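Local coordinates for gene 2 protein (Enterobacteria phage Sf6, PDB 5C12) that cuts viral DNA during packaging through a metal-dependent nuclease, the domain present here, as the large terminase subunit, which as a whole probably also binds ATP, at residues E134-F137 / D138-A141; R159-G162 / D163-N167; N167-A170 / Q171-A175. The protein carries 1 engineered substitution. All coordinates share one frame; numbering follows the deposited sequence.

Three short-range contacts follow one another along the chain and lie together on one side of the nuclease domain. Contact 1 is a loop turn, contact 2 a capped one-turn helix, and contact 3 the first turns of helix 168-189, with N167, the last residue of contact 2, as N-cap. The centres of contacts 1 and 2 are about 7 Å apart, and A141 O lies 2.9 Å from I161 N. Contact 1 is tied to contact 3 at K168 and Q171. Contacts 1 and 2 lie away from the metal site, but contact 3 approaches it: the side chain of R169 is about 5 Å from a bound magnesium ion, and Y173 hydrogen-bonds the metal ligand D252.

Contact 1. Residues E134-F137 / D138-A141; sequences ESPF and DEDA
S135 and E139 reach across a bend in the loop and share one water, which lies 3.2 Å from S135 OG and 2.6 Å from E139 OE2. The water donates to E139 OE2 and also bonds S135 OG, joining the two side chains through solvent; the serine hydroxyl itself stays 4.2 Å from E139 OE2. Placement of the acid depends on its first torsion, which sets CG between the backbone N and the carbonyl carbon (chi1 74°), with the chain extended beyond it. The carboxylate thereby comes up over S135 CB and toward the P136 ring, whose CD is 4.1 Å from E139 OE1. At the root of the same side chain, E139 CB packs at 3.4 Å against P136 O. Farther round the bend the side chains of F137 and D138 run at a slant to each other; F137 CG is 3.4 Å from D138 N and F137 CD1 3.8 Å from D138 CB, with ring and carboxylate planes 62° apart.

A second shell sets this loop against two helices. Q171 OE1 accepts from F137 N, while K168 NZ binds S135 O and forms a salt bridge with E134 OE1; the F137 ring also meets that of H259. Backbone bonds from E139 to G162 and from A141 to I161 fix the other limb. D138 has its backbone in the left-handed helical region (phi 58°), and a bond of 3.1 Å from A141 N to D138 O closes the type I beta turn from D138 to A141 that finishes the chain reversal.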
loop_
_atom_site.group_PDB
_atom_site.type_symbol
_atom_site.label_atom_id
_atom_site.label_comp_id
_atom_site.label_asym_id
_atom_site.label_seq_id
_atom_site.Cartn_x
_atom_site.Cartn_y
_atom_site.Cartn_z
ATOM N N GLU A 134 -9.463 -7.999 8.667
ATOM C CA GLU A 134 -9.125 -9.370 9.063
ATOM C C GLU A 134 -7.961 -9.387 10.040
ATOM O O GLU A 134 -7.135 -8.483 10.043
ATOM C CB GLU A 134 -8.725 -10.206 7.853
ATOM C CG GLU A 134 -9.881 -10.589 6.956
ATOM C CD GLU A 134 -9.431 -11.337 5.719
ATOM O OE1 GLU A 134 -8.212 -11.449 5.477
ATOM O OE2 GLU A 134 -10.330 -11.814 4.986
ATOM N N SER A 135 -7.884 -10.435 10.855
ATOM C CA SER A 135 -6.684 -10.687 11.635
ATOM C C SER A 135 -5.474 -10.745 10.722
ATOM O O SER A 135 -5.600 -11.031 9.530
ATOM C CB SER A 135 -6.806 -12.005 12.403
ATOM O OG SER A 135 -7.791 -11.900 13.410
ATOM N N PRO A 136 -4.286 -10.482 11.276
ATOM C CA PRO A 136 -3.095 -10.390 10.437
ATOM C C PRO A 136 -2.761 -11.682 9.716
ATOM O O PRO A 136 -3.101 -12.788 10.140
ATOM C CB PRO A 136 -1.989 -10.032 11.434
ATOM C CG PRO A 136 -2.725 -9.399 12.573
ATOM C CD PRO A 136 -4.010 -10.107 12.668
ATOM N N PHE A 137 -2.083 -11.500 8.591
ATOM C CA PHE A 137 -1.551 -12.609 7.824
ATOM C C PHE A 137 -0.481 -13.281 8.663
ATOM O O PHE A 137 0.349 -12.610 9.283
ATOM C CB PHE A 137 -0.986 -12.070 6.501
ATOM C CG PHE A 137 -0.253 -13.091 5.687
ATOM C CD1 PHE A 137 1.132 -13.131 5.698
ATOM C CD2 PHE A 137 -0.940 -13.992 4.898
ATOM C CE1 PHE A 137 1.817 -14.070 4.947
ATOM C CE2 PHE A 137 -0.255 -14.933 4.139
ATOM C CZ PHE A 137 1.122 -14.967 4.171
ATOM N N ASP A 138 -0.512 -14.609 8.725
ATOM C CA ASP A 138 0.493 -15.387 9.451
ATOM C C ASP A 138 0.564 -15.004 10.941
ATOM O O ASP A 138 1.642 -14.855 11.530
ATOM C CB ASP A 138 1.863 -15.229 8.789
ATOM C CG ASP A 138 2.795 -16.413 9.062
ATOM O OD1 ASP A 138 2.338 -17.458 9.567
ATOM O OD2 ASP A 138 4.000 -16.283 8.763
ATOM N N GLU A 139 -0.602 -14.896 11.564
ATOM C CA GLU A 139 -0.658 -14.277 12.894
ATOM C C GLU A 139 -0.054 -15.096 14.030
ATOM O O GLU A 139 0.167 -14.580 15.121
ATOM C CB GLU A 139 -2.094 -13.886 13.236
ATOM C CG GLU A 139 -2.995 -15.041 13.591
ATOM C CD GLU A 139 -4.280 -14.560 14.234
ATOM O OE1 GLU A 139 -4.253 -13.533 14.954
ATOM O OE2 GLU A 139 -5.324 -15.191 14.011
ATOM N N ASP A 140 0.200 -16.387 13.812
ATOM C CA ASP A 140 0.800 -17.204 14.850
ATOM C C ASP A 140 2.313 -17.273 14.738
ATOM O O ASP A 140 2.972 -17.829 15.616
ATOM C CB ASP A 140 0.216 -18.617 14.841
ATOM C CG ASP A 140 -1.214 -18.657 15.323
ATOM O OD1 ASP A 140 -1.645 -17.702 15.992
ATOM O OD2 ASP A 140 -1.918 -19.646 15.042
ATOM N N ALA A 141 2.873 -16.704 13.673
ATOM C CA ALA A 141 4.329 -16.626 13.559
ATOM C C ALA A 141 4.926 -15.620 14.539
ATOM O O ALA A 141 4.263 -14.664 14.936
ATOM C CB ALA A 141 4.730 -16.270 12.136
HETATM O O HOH W 1 -7.785 -14.880 14.602
#

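Contact 2. Residues R159-G162 / D163-N167; sequences RTIG and DVFRN
A capping box between T160 and D163 opens the single-turn helix 161-164, a worked example of how side chains can supply bonding partners at a helix start. D163 OD2 accepts two bonds. It takes T160 N at 2.9 Å, a nearly straight bond (165°) made on the anti lone pair, and it takes the hydroxyl of T160 OG1 at 2.8 Å, which approaches from above the carboxylate plane, 61° out of it. One carboxylate oxygen is thus gripped by two donors from different directions, and this, together with the helix start, would probably steady the ionised form of the acid. The return half of the box is looser: the bond from D163 N to T160 OG1 is weak, at 3.3 Å, and the same amide also makes a weak bond to T160 O. D163 CG sits beside its own backbone N (chi1 -71°), which turns the carboxylate back along the chain to T160.

Inside the turn, I161 O is shared. F165 N binds it almost head-on at 3.0 Å, whereas V164 N comes from well above the carbonyl plane at 3.1 Å. Apolar groups line the flanks. R159 lays its CG across V164 CG2 at 3.7 Å, the two side chains meeting at about a right angle, and V164 CG1 sits over the centre of one face of the F165 ring. I161 CG2 approaches that ring in its plane, at the edge, 3.9 Å from F165 CD2.

I161 and F165 both pack on Q171 of the following helix, and backbone bonds from V164 and R166 to L231 hold the exit. The helix stops at V164, F165 being the first residue to leave helical geometry: one turn, opened by the T160-D163 capping box.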
loop_
_atom_site.group_PDB
_atom_site.type_symbol
_atom_site.label_atom_id
_atom_site.label_comp_id
_atom_site.label_asym_id
_atom_site.label_seq_id
_atom_site.Cartn_x
_atom_site.Cartn_y
_atom_site.Cartn_z
ATOM N N ARG A 159 6.150 -13.597 21.545
ATOM C CA ARG A 159 5.246 -12.616 20.946
ATOM C C ARG A 159 5.047 -12.852 19.452
ATOM O O ARG A 159 6.008 -12.892 18.693
ATOM C CB ARG A 159 5.800 -11.225 21.177
ATOM C CG ARG A 159 4.930 -10.116 20.666
ATOM C CD ARG A 159 5.439 -8.783 21.191
ATOM N NE ARG A 159 5.439 -8.737 22.652
ATOM C CZ ARG A 159 6.125 -7.856 23.377
ATOM N NH1 ARG A 159 6.877 -6.939 22.780
ATOM N NH2 ARG A 159 6.066 -7.890 24.704
ATOM N N THR A 160 3.791 -12.992 19.039
ATOM C CA THR A 160 3.451 -13.310 17.655
ATOM C C THR A 160 2.949 -12.103 16.876
ATOM O O THR A 160 2.650 -11.052 17.444
ATOM C CB THR A 160 2.361 -14.406 17.562
ATOM O OG1 THR A 160 1.108 -13.914 18.060
ATOM C CG2 THR A 160 2.754 -15.653 18.324
ATOM N N ILE A 161 2.866 -12.253 15.563
ATOM C CA ILE A 161 2.390 -11.190 14.707
ATOM C C ILE A 161 1.004 -10.745 15.177
ATOM O O ILE A 161 0.712 -9.554 15.187
ATOM C CB ILE A 161 2.374 -11.646 13.218
ATOM C CG1 ILE A 161 3.810 -11.802 12.722
ATOM C CG2 ILE A 161 1.619 -10.683 12.334
ATOM C CD1 ILE A 161 3.897 -12.309 11.312
ATOM N N GLY A 162 0.168 -11.694 15.574
ATOM C CA GLY A 162 -1.180 -11.399 16.027
ATOM C C GLY A 162 -1.234 -10.684 17.367
ATOM O O GLY A 162 -2.235 -10.022 17.673
ATOM N N ASP A 163 -0.195 -10.834 18.181
ATOM C CA ASP A 163 -0.107 -10.090 19.437
ATOM C C ASP A 163 0.228 -8.620 19.164
ATOM O O ASP A 163 -0.108 -7.763 19.965
ATOM C CB ASP A 163 0.985 -10.642 20.336
ATOM C CG ASP A 163 0.656 -11.994 20.916
ATOM O OD1 ASP A 163 -0.319 -12.106 21.691
ATOM O OD2 ASP A 163 1.425 -12.939 20.643
ATOM N N VAL A 164 0.916 -8.352 18.066
ATOM C CA VAL A 164 1.449 -7.023 17.789
ATOM C C VAL A 164 0.473 -6.162 16.979
ATOM O O VAL A 164 0.256 -4.994 17.302
ATOM C CB VAL A 164 2.799 -7.124 17.054
ATOM C CG1 VAL A 164 3.264 -5.727 16.601
ATOM C CG2 VAL A 164 3.832 -7.777 17.958
ATOM N N PHE A 165 -0.129 -6.741 15.943
ATOM C CA PHE A 165 -1.017 -5.999 15.044
ATOM C C PHE A 165 -2.459 -6.426 15.235
ATOM O O PHE A 165 -2.748 -7.616 15.323
ATOM C CB PHE A 165 -0.663 -6.267 13.592
ATOM C CG PHE A 165 0.739 -5.893 13.238
ATOM C CD1 PHE A 165 1.130 -4.559 13.195
ATOM C CD2 PHE A 165 1.674 -6.874 12.953
ATOM C CE1 PHE A 165 2.420 -4.228 12.878
ATOM C CE2 PHE A 165 2.965 -6.535 12.613
ATOM C CZ PHE A 165 3.340 -5.216 12.587
ATOM N N ARG A 166 -3.370 -5.468 15.313
ATOM C CA ARG A 166 -4.774 -5.847 15.418
ATOM C C ARG A 166 -5.241 -6.577 14.170
ATOM O O ARG A 166 -5.908 -7.613 14.252
ATOM C CB ARG A 166 -5.693 -4.649 15.683
ATOM C CG ARG A 166 -7.168 -5.082 15.662
ATOM C CD ARG A 166 -8.140 -4.059 16.164
ATOM N NE ARG A 166 -9.459 -4.678 16.338
ATOM C CZ ARG A 166 -10.496 -4.109 16.940
ATOM N NH1 ARG A 166 -10.402 -2.889 17.446
ATOM N NH2 ARG A 166 -11.640 -4.772 17.043
ATOM N N ASN A 167 -4.886 -6.048 13.013
ATOM C CA ASN A 167 -5.479 -6.507 11.764
ATOM C C ASN A 167 -4.554 -6.248 10.592
ATOM O O ASN A 167 -3.459 -5.715 10.767
ATOM C CB ASN A 167 -6.859 -5.855 11.553
ATOM C CG ASN A 167 -6.828 -4.338 11.667
ATOM O OD1 ASN A 167 -5.815 -3.680 11.353
ATOM N ND2 ASN A 167 -7.946 -3.769 12.097
#

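Contact 3. Residues N167-A170 / Q171-A175; sequences NKRA and QFYYA
Successive carbonyls of N167, K168, R169 and A170 accept from the amides four residues on, Q171 to Y174, in the regular bonding of the first turns of helix 168-189. N167 is its N-cap: N167 OD1 takes A170 N at 3.1 Å, nearly in line with the side-chain carbonyl, and so occupies an amide at the helix start.

R169 and Y173 run side by side toward the nuclease metal site. A first torsion of 173° swings R169 CG opposite the backbone N, and the chain stays extended to NE, which brings its guanidinium alongside the tyrosine. The flat groups stand 82° apart: Y173 CE2 lies over one guanidinium face, near its rim and 3.9 Å from R169 NH1, and that nitrogen lies in the ring plane at its edge. The tyrosine therefore offers an edge, and not its pi face, to the cation. The polar ends are held from outside. R169 NH2 binds M234 O, and Y173 OH binds D252 OD1, a second-shell bond to a magnesium ligand; from outside the two segments, that same D252 oxygen also forms a long, weak ion pair with R169 NH1.

On another flank, K168 and Q171 also point the same way, and K168 CG is 4.0 Å from Q171 OE1. Their polar ends turn to the preceding loop, K168 to S135 and E134, Q171 to F137. Q171 CG sits above the centre of one face of the F172 ring, whose CD2 lies 3.3 Å from K168 O. For Y174, A170 O lies in the ring plane, at the edge, 3.2 Å from Y174 CD2.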
loop_
_atom_site.group_PDB
_atom_site.type_symbol
_atom_site.label_atom_id
_atom_site.label_comp_id
_atom_site.label_asym_id
_atom_site.label_seq_id
_atom_site.Cartn_x
_atom_site.Cartn_y
_atom_site.Cartn_z
ATOM N N ASN A 167 -4.886 -6.048 13.013
ATOM C CA ASN A 167 -5.479 -6.507 11.764
ATOM C C ASN A 167 -4.554 -6.248 10.592
ATOM O O ASN A 167 -3.459 -5.715 10.767
ATOM C CB ASN A 167 -6.859 -5.855 11.553
ATOM C CG ASN A 167 -6.828 -4.338 11.667
ATOM O OD1 ASN A 167 -5.815 -3.680 11.353
ATOM N ND2 ASN A 167 -7.946 -3.769 12.097
ATOM N N LYS A 168 -4.967 -6.684 9.400
ATOM C CA LYS A 168 -4.131 -6.547 8.220
ATOM C C LYS A 168 -3.847 -5.098 7.847
ATOM O O LYS A 168 -2.749 -4.783 7.382
ATOM C CB LYS A 168 -4.765 -7.275 7.017
ATOM C CG LYS A 168 -4.627 -8.778 7.098
ATOM C CD LYS A 168 -5.233 -9.466 5.868
ATOM C CE LYS A 168 -4.909 -10.944 5.845
ATOM N NZ LYS A 168 -5.703 -11.682 6.844
ATOM N N ARG A 169 -4.810 -4.208 8.052
ATOM C CA ARG A 169 -4.599 -2.801 7.742
ATOM C C ARG A 169 -3.381 -2.307 8.547
ATOM O O ARG A 169 -2.493 -1.639 8.017
ATOM C CB ARG A 169 -5.843 -1.971 8.091
ATOM C CG ARG A 169 -5.673 -0.455 7.957
ATOM C CD ARG A 169 -7.036 0.244 8.190
ATOM N NE ARG A 169 -6.956 1.712 8.186
ATOM C CZ ARG A 169 -6.921 2.462 7.089
ATOM N NH1 ARG A 169 -6.941 1.905 5.880
ATOM N NH2 ARG A 169 -6.863 3.783 7.201
ATOM N N ALA A 170 -3.332 -2.617 9.832
ATOM C CA ALA A 170 -2.197 -2.204 10.645
ATOM C C ALA A 170 -0.933 -2.936 10.243
ATOM O O ALA A 170 0.134 -2.332 10.129
ATOM C CB ALA A 170 -2.485 -2.412 12.119
ATOM N N GLN A 171 -1.030 -4.235 10.045
ATOM C CA GLN A 171 0.134 -5.029 9.674
ATOM C C GLN A 171 0.821 -4.488 8.425
ATOM O O GLN A 171 2.039 -4.303 8.399
ATOM C CB GLN A 171 -0.289 -6.471 9.441
ATOM C CG GLN A 171 0.803 -7.399 8.959
ATOM C CD GLN A 171 0.279 -8.792 8.788
ATOM O OE1 GLN A 171 -0.884 -8.989 8.430
ATOM N NE2 GLN A 171 1.121 -9.769 9.058
ATOM N N PHE A 172 0.049 -4.221 7.386
ATOM C CA PHE A 172 0.676 -3.816 6.133
ATOM C C PHE A 172 1.035 -2.353 6.080
ATOM O O PHE A 172 2.019 -2.016 5.413
ATOM C CB PHE A 172 -0.100 -4.353 4.933
ATOM C CG PHE A 172 0.000 -5.836 4.854
ATOM C CD1 PHE A 172 1.208 -6.419 4.511
ATOM C CD2 PHE A 172 -1.038 -6.651 5.262
ATOM C CE1 PHE A 172 1.357 -7.775 4.490
ATOM C CE2 PHE A 172 -0.895 -8.029 5.248
ATOM C CZ PHE A 172 0.306 -8.587 4.871
ATOM N N TYR A 173 0.329 -1.475 6.796
ATOM C CA TYR A 173 0.803 -0.095 6.903
ATOM C C TYR A 173 2.128 -0.054 7.672
ATOM O O TYR A 173 3.018 0.729 7.335
ATOM C CB TYR A 173 -0.223 0.842 7.548
ATOM C CG TYR A 173 -0.982 1.691 6.556
ATOM C CD1 TYR A 173 -0.299 2.577 5.736
ATOM C CD2 TYR A 173 -2.373 1.609 6.410
ATOM C CE1 TYR A 173 -0.941 3.337 4.845
ATOM C CE2 TYR A 173 -3.040 2.384 5.492
ATOM C CZ TYR A 173 -2.307 3.256 4.700
ATOM O OH TYR A 173 -2.927 4.027 3.765
ATOM N N TYR A 174 2.295 -0.901 8.684
ATOM C CA TYR A 174 3.572 -0.945 9.399
ATOM C C TYR A 174 4.665 -1.640 8.574
ATOM O O TYR A 174 5.839 -1.332 8.745
ATOM C CB TYR A 174 3.419 -1.582 10.785
ATOM C CG TYR A 174 3.022 -0.566 11.824
ATOM C CD1 TYR A 174 3.984 0.251 12.413
ATOM C CD2 TYR A 174 1.687 -0.369 12.180
ATOM C CE1 TYR A 174 3.623 1.206 13.346
ATOM C CE2 TYR A 174 1.331 0.585 13.116
ATOM C CZ TYR A 174 2.300 1.372 13.693
ATOM O OH TYR A 174 1.941 2.323 14.627
ATOM N N ALA A 175 4.294 -2.566 7.689
ATOM C CA ALA A 175 5.261 -3.136 6.764
ATOM C C ALA A 175 5.820 -2.004 5.911
ATOM O O ALA A 175 7.033 -1.921 5.675
ATOM C CB ALA A 175 4.606 -4.209 5.872
#